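Local coordinates for protein prolyl 4-hydroxylase (Paramecium bursaria Chlorella virus 1, PDB 5C5T) that probably hydroxylates prolyl residues of collagen-like sequences as a metal-dependent dioxygenase that uses 2-oxoglutarate as co-substrate, at residues G35-K40 with K200-T205. Numbering follows the deposited sequence.
Sequences GKYYEK and KLYKET
Glu204 lies across one face of the Tyr37 ring, and this pair forms the tight part of the contact. Glu204 CB sits over the face of the Tyr37 ring in a CH-pi contact, 3.9 Å from its centroid and displaced toward the rim near CE1. Glu204 CG, placed beside the backbone N by chi1 (-65°), stands 3.6 Å from Tyr37 CZ; the bend at chi2 (87°) then brings the carboxylate to the phenol end, its plane tilted only 25° from that of the ring. There Glu204 OE2 comes within 3.2 Å of Tyr37 OH. The segment 200-205 belongs to the loop that leads into strand 207-209 of the double-stranded beta-helix core common to 2-oxoglutarate oxygenases, while Tyr37 just precedes the edge strand 38-41. Strand 188-192 links the two, since Trp192 is backbone hydrogen-bonded to Tyr37 and its carbonyl O is hydrogen-bonded to Thr205 OG1. Two looser contacts complete the interface. Thr205 CG2 approaches Tyr37 CB at 4.0 Å, on the buried side leading to the zinc ligand His207. At the ring edge, Tyr202 CD1 reaches Tyr37 CE1 at 4.2 Å, and both tyrosines remain partly exposed to solvent.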
ATOM      1  N   GLY A  35      10.993  -5.436 -14.936  1.00 17.66           N
ATOM      2  CA  GLY A  35      10.070  -6.564 -14.858  1.00 18.78           C
ATOM      3  C   GLY A  35       9.522  -6.920 -13.481  1.00 16.00           C
ATOM      4  O   GLY A  35       8.846  -7.939 -13.322  1.00 19.65           O
ATOM      5  N   LYS A  36       9.772  -6.070 -12.491  1.00 14.30           N
ATOM      6  CA  LYS A  36       9.403  -6.355 -11.122  1.00 12.64           C
ATOM      7  C   LYS A  36       8.084  -5.666 -10.749  1.00 14.39           C
ATOM      8  O   LYS A  36       8.050  -4.534 -10.256  1.00 13.73           O
ATOM      9  CB  LYS A  36      10.530  -5.921 -10.179  1.00 16.45           C
ATOM     10  CG  LYS A  36      11.892  -6.635 -10.428  1.00 18.84           C
ATOM     11  CD  LYS A  36      12.949  -6.159  -9.477  1.00 19.31           C
ATOM     12  CE  LYS A  36      14.300  -6.864  -9.651  1.00 23.26           C
ATOM     13  NZ  LYS A  36      15.340  -6.277  -8.725  1.00 25.83           N
ATOM     14  N   TYR A  37       6.967  -6.311 -11.012  1.00 11.96           N
ATOM     15  CA  TYR A  37       5.669  -5.677 -10.694  1.00 12.25           C
ATOM     16  C   TYR A  37       5.465  -5.369  -9.205  1.00 12.44           C
ATOM     17  O   TYR A  37       4.816  -4.392  -8.858  1.00 10.91           O
ATOM     18  CB  TYR A  37       4.508  -6.566 -11.228  1.00 11.68           C
ATOM     19  CG  TYR A  37       4.337  -6.549 -12.728  1.00 12.21           C
ATOM     20  CD1 TYR A  37       3.726  -5.475 -13.373  1.00 12.03           C
ATOM     21  CD2 TYR A  37       4.778  -7.619 -13.514  1.00 14.13           C
ATOM     22  CE1 TYR A  37       3.573  -5.467 -14.744  1.00 14.53           C
ATOM     23  CE2 TYR A  37       4.595  -7.613 -14.880  1.00 16.79           C
ATOM     24  CZ  TYR A  37       3.993  -6.551 -15.475  1.00 17.79           C
ATOM     25  OH  TYR A  37       3.829  -6.529 -16.832  1.00 20.72           O
ATOM     26  N   TYR A  38       6.034  -6.208  -8.330  1.00 12.37           N
ATOM     27  CA  TYR A  38       5.992  -6.029  -6.863  1.00 12.04           C
ATOM     28  C   TYR A  38       7.306  -6.500  -6.269  1.00 12.19           C
ATOM     29  O   TYR A  38       8.024  -7.275  -6.914  1.00 13.22           O
ATOM     30  CB  TYR A  38       4.827  -6.807  -6.217  1.00 11.02           C
ATOM     31  CG  TYR A  38       4.978  -8.292  -6.417  1.00 13.53           C
ATOM     32  CD1 TYR A  38       5.809  -9.032  -5.617  1.00 23.71           C
ATOM     33  CD2 TYR A  38       4.329  -8.921  -7.455  1.00 19.91           C
ATOM     34  CE1 TYR A  38       5.975 -10.405  -5.830  1.00 19.43           C
ATOM     35  CE2 TYR A  38       4.466 -10.292  -7.681  1.00 21.47           C
ATOM     36  CZ  TYR A  38       5.292 -11.030  -6.855  1.00 19.39           C
ATOM     37  OH  TYR A  38       5.439 -12.403  -7.154  1.00 22.35           O
ATOM     38  N   GLU A  39       7.651  -5.937  -5.116  1.00 12.21           N
ATOM     39  CA  GLU A  39       8.769  -6.368  -4.295  1.00 12.61           C
ATOM     40  C   GLU A  39       8.312  -6.354  -2.860  1.00 12.88           C
ATOM     41  O   GLU A  39       7.634  -5.404  -2.393  1.00 13.25           O
ATOM     42  CB  GLU A  39       9.973  -5.460  -4.491  1.00 15.15           C
ATOM     43  CG  GLU A  39      10.489  -5.447  -5.897  1.00 16.12           C
ATOM     44  CD  GLU A  39      11.679  -4.529  -6.097  1.00 17.27           C
ATOM     45  OE1 GLU A  39      12.717  -4.717  -5.435  1.00 18.76           O
ATOM     46  OE2 GLU A  39      11.591  -3.656  -6.962  1.00 18.07           O
ATOM     47  N   LYS A  40       8.794  -7.352  -2.111  1.00 13.29           N
ATOM     48  CA  LYS A  40       8.475  -7.485  -0.695  1.00 13.51           C
ATOM     49  C   LYS A  40       9.713  -7.200   0.114  1.00 10.98           C
ATOM     50  O   LYS A  40      10.783  -7.706  -0.221  1.00 13.82           O
ATOM     51  CB  LYS A  40       7.918  -8.903  -0.390  1.00 13.65           C
ATOM     52  CG  LYS A  40       7.531  -9.172   1.104  1.00 12.65           C
ATOM     53  CD  LYS A  40       7.046 -10.589   1.345  1.00 15.90           C
ATOM     54  CE  LYS A  40       8.201 -11.504   1.664  1.00 22.65           C
ATOM     55  NZ  LYS A  40       7.667 -12.832   2.054  1.00 29.14           N
ATOM     56  N   LYS A 200      -0.835   5.268 -17.993  1.00 15.65           N
ATOM     57  CA  LYS A 200      -1.772   4.153 -18.143  1.00 14.41           C
ATOM     58  C   LYS A 200      -1.506   3.075 -17.086  1.00 14.24           C
ATOM     59  O   LYS A 200      -0.362   2.835 -16.747  1.00 15.38           O
ATOM     60  CB  LYS A 200      -1.698   3.515 -19.531  1.00 18.28           C
ATOM     61  CG  LYS A 200      -2.172   4.458 -20.642  1.00 22.02           C
ATOM     62  CD  LYS A 200      -2.134   3.755 -21.973  1.00 22.06           C
ATOM     63  CE  LYS A 200      -2.477   4.702 -23.093  1.00 28.09           C
ATOM     64  NZ  LYS A 200      -2.275   4.087 -24.429  1.00 42.49           N
ATOM     65  N   LEU A 201      -2.551   2.399 -16.617  1.00 16.75           N
ATOM     66  CA  LEU A 201      -2.399   1.360 -15.612  1.00 14.81           C
ATOM     67  C   LEU A 201      -1.601   0.130 -16.092  1.00 16.74           C
ATOM     68  O   LEU A 201      -1.731  -0.313 -17.252  1.00 17.42           O
ATOM     69  CB  LEU A 201      -3.766   0.846 -15.163  1.00 14.48           C
ATOM     70  CG  LEU A 201      -4.699   1.807 -14.423  1.00 15.74           C
ATOM     71  CD1 LEU A 201      -5.987   1.011 -14.070  1.00 15.06           C
ATOM     72  CD2 LEU A 201      -4.096   2.401 -13.213  1.00 18.13           C
ATOM     73  N   TYR A 202      -0.837  -0.445 -15.176  1.00 15.98           N
ATOM     74  CA  TYR A 202      -0.398  -1.845 -15.323  1.00 12.48           C
ATOM     75  C   TYR A 202      -1.545  -2.696 -14.796  1.00 12.53           C
ATOM     76  O   TYR A 202      -1.685  -2.807 -13.579  1.00 14.56           O
ATOM     77  CB  TYR A 202       0.882  -2.129 -14.519  1.00 13.98           C
ATOM     78  CG  TYR A 202       2.082  -1.318 -14.928  1.00 15.40           C
ATOM     79  CD1 TYR A 202       2.748  -1.592 -16.115  1.00 14.12           C
ATOM     80  CD2 TYR A 202       2.565  -0.296 -14.125  1.00 16.85           C
ATOM     81  CE1 TYR A 202       3.854  -0.847 -16.489  1.00 14.49           C
ATOM     82  CE2 TYR A 202       3.661   0.430 -14.482  1.00 16.19           C
ATOM     83  CZ  TYR A 202       4.314   0.160 -15.664  1.00 18.06           C
ATOM     84  OH  TYR A 202       5.427   0.939 -16.015  1.00 19.80           O
ATOM     85  N   LYS A 203      -2.374  -3.287 -15.652  1.00 19.09           N
ATOM     86  CA  LYS A 203      -3.476  -4.083 -15.131  1.00 17.32           C
ATOM     87  C   LYS A 203      -3.002  -5.412 -14.493  1.00 16.68           C
ATOM     88  O   LYS A 203      -3.773  -6.056 -13.768  1.00 15.59           O
ATOM     89  CB  LYS A 203      -4.519  -4.334 -16.220  1.00 21.63           C
ATOM     90  CG  LYS A 203      -5.290  -3.055 -16.558  1.00 25.50           C
ATOM     91  CD  LYS A 203      -6.278  -3.316 -17.644  1.00 26.93           C
ATOM     92  CE  LYS A 203      -6.662  -2.046 -18.392  1.00 34.12           C
ATOM     93  NZ  LYS A 203      -7.396  -2.387 -19.664  1.00 46.89           N
ATOM     94  N   GLU A 204      -1.728  -5.762 -14.685  1.00 14.44           N
ATOM     95  CA  GLU A 204      -1.120  -6.885 -13.950  1.00 19.15           C
ATOM     96  C   GLU A 204      -1.179  -6.781 -12.411  1.00 14.75           C
ATOM     97  O   GLU A 204      -1.039  -7.758 -11.715  1.00 13.94           O
ATOM     98  CB  GLU A 204       0.344  -7.044 -14.366  1.00 18.42           C
ATOM     99  CG  GLU A 204       0.523  -7.454 -15.833  1.00 20.94           C
ATOM    100  CD  GLU A 204       0.564  -6.295 -16.818  1.00 22.44           C
ATOM    101  OE1 GLU A 204       0.313  -5.122 -16.453  1.00 18.11           O
ATOM    102  OE2 GLU A 204       0.821  -6.591 -18.008  1.00 28.35           O
ATOM    103  N   THR A 205      -1.335  -5.586 -11.875  1.00 13.24           N
ATOM    104  CA  THR A 205      -1.347  -5.423 -10.420  1.00 11.57           C
ATOM    105  C   THR A 205      -2.710  -5.103  -9.878  1.00 13.66           C
ATOM    106  O   THR A 205      -2.817  -4.528  -8.803  1.00 12.23           O
ATOM    107  CB  THR A 205      -0.332  -4.335  -9.975  1.00 11.24           C
ATOM    108  OG1 THR A 205      -0.607  -3.108 -10.663  1.00 12.58           O
ATOM    109  CG2 THR A 205       1.058  -4.773 -10.279  1.00 12.35           C
TER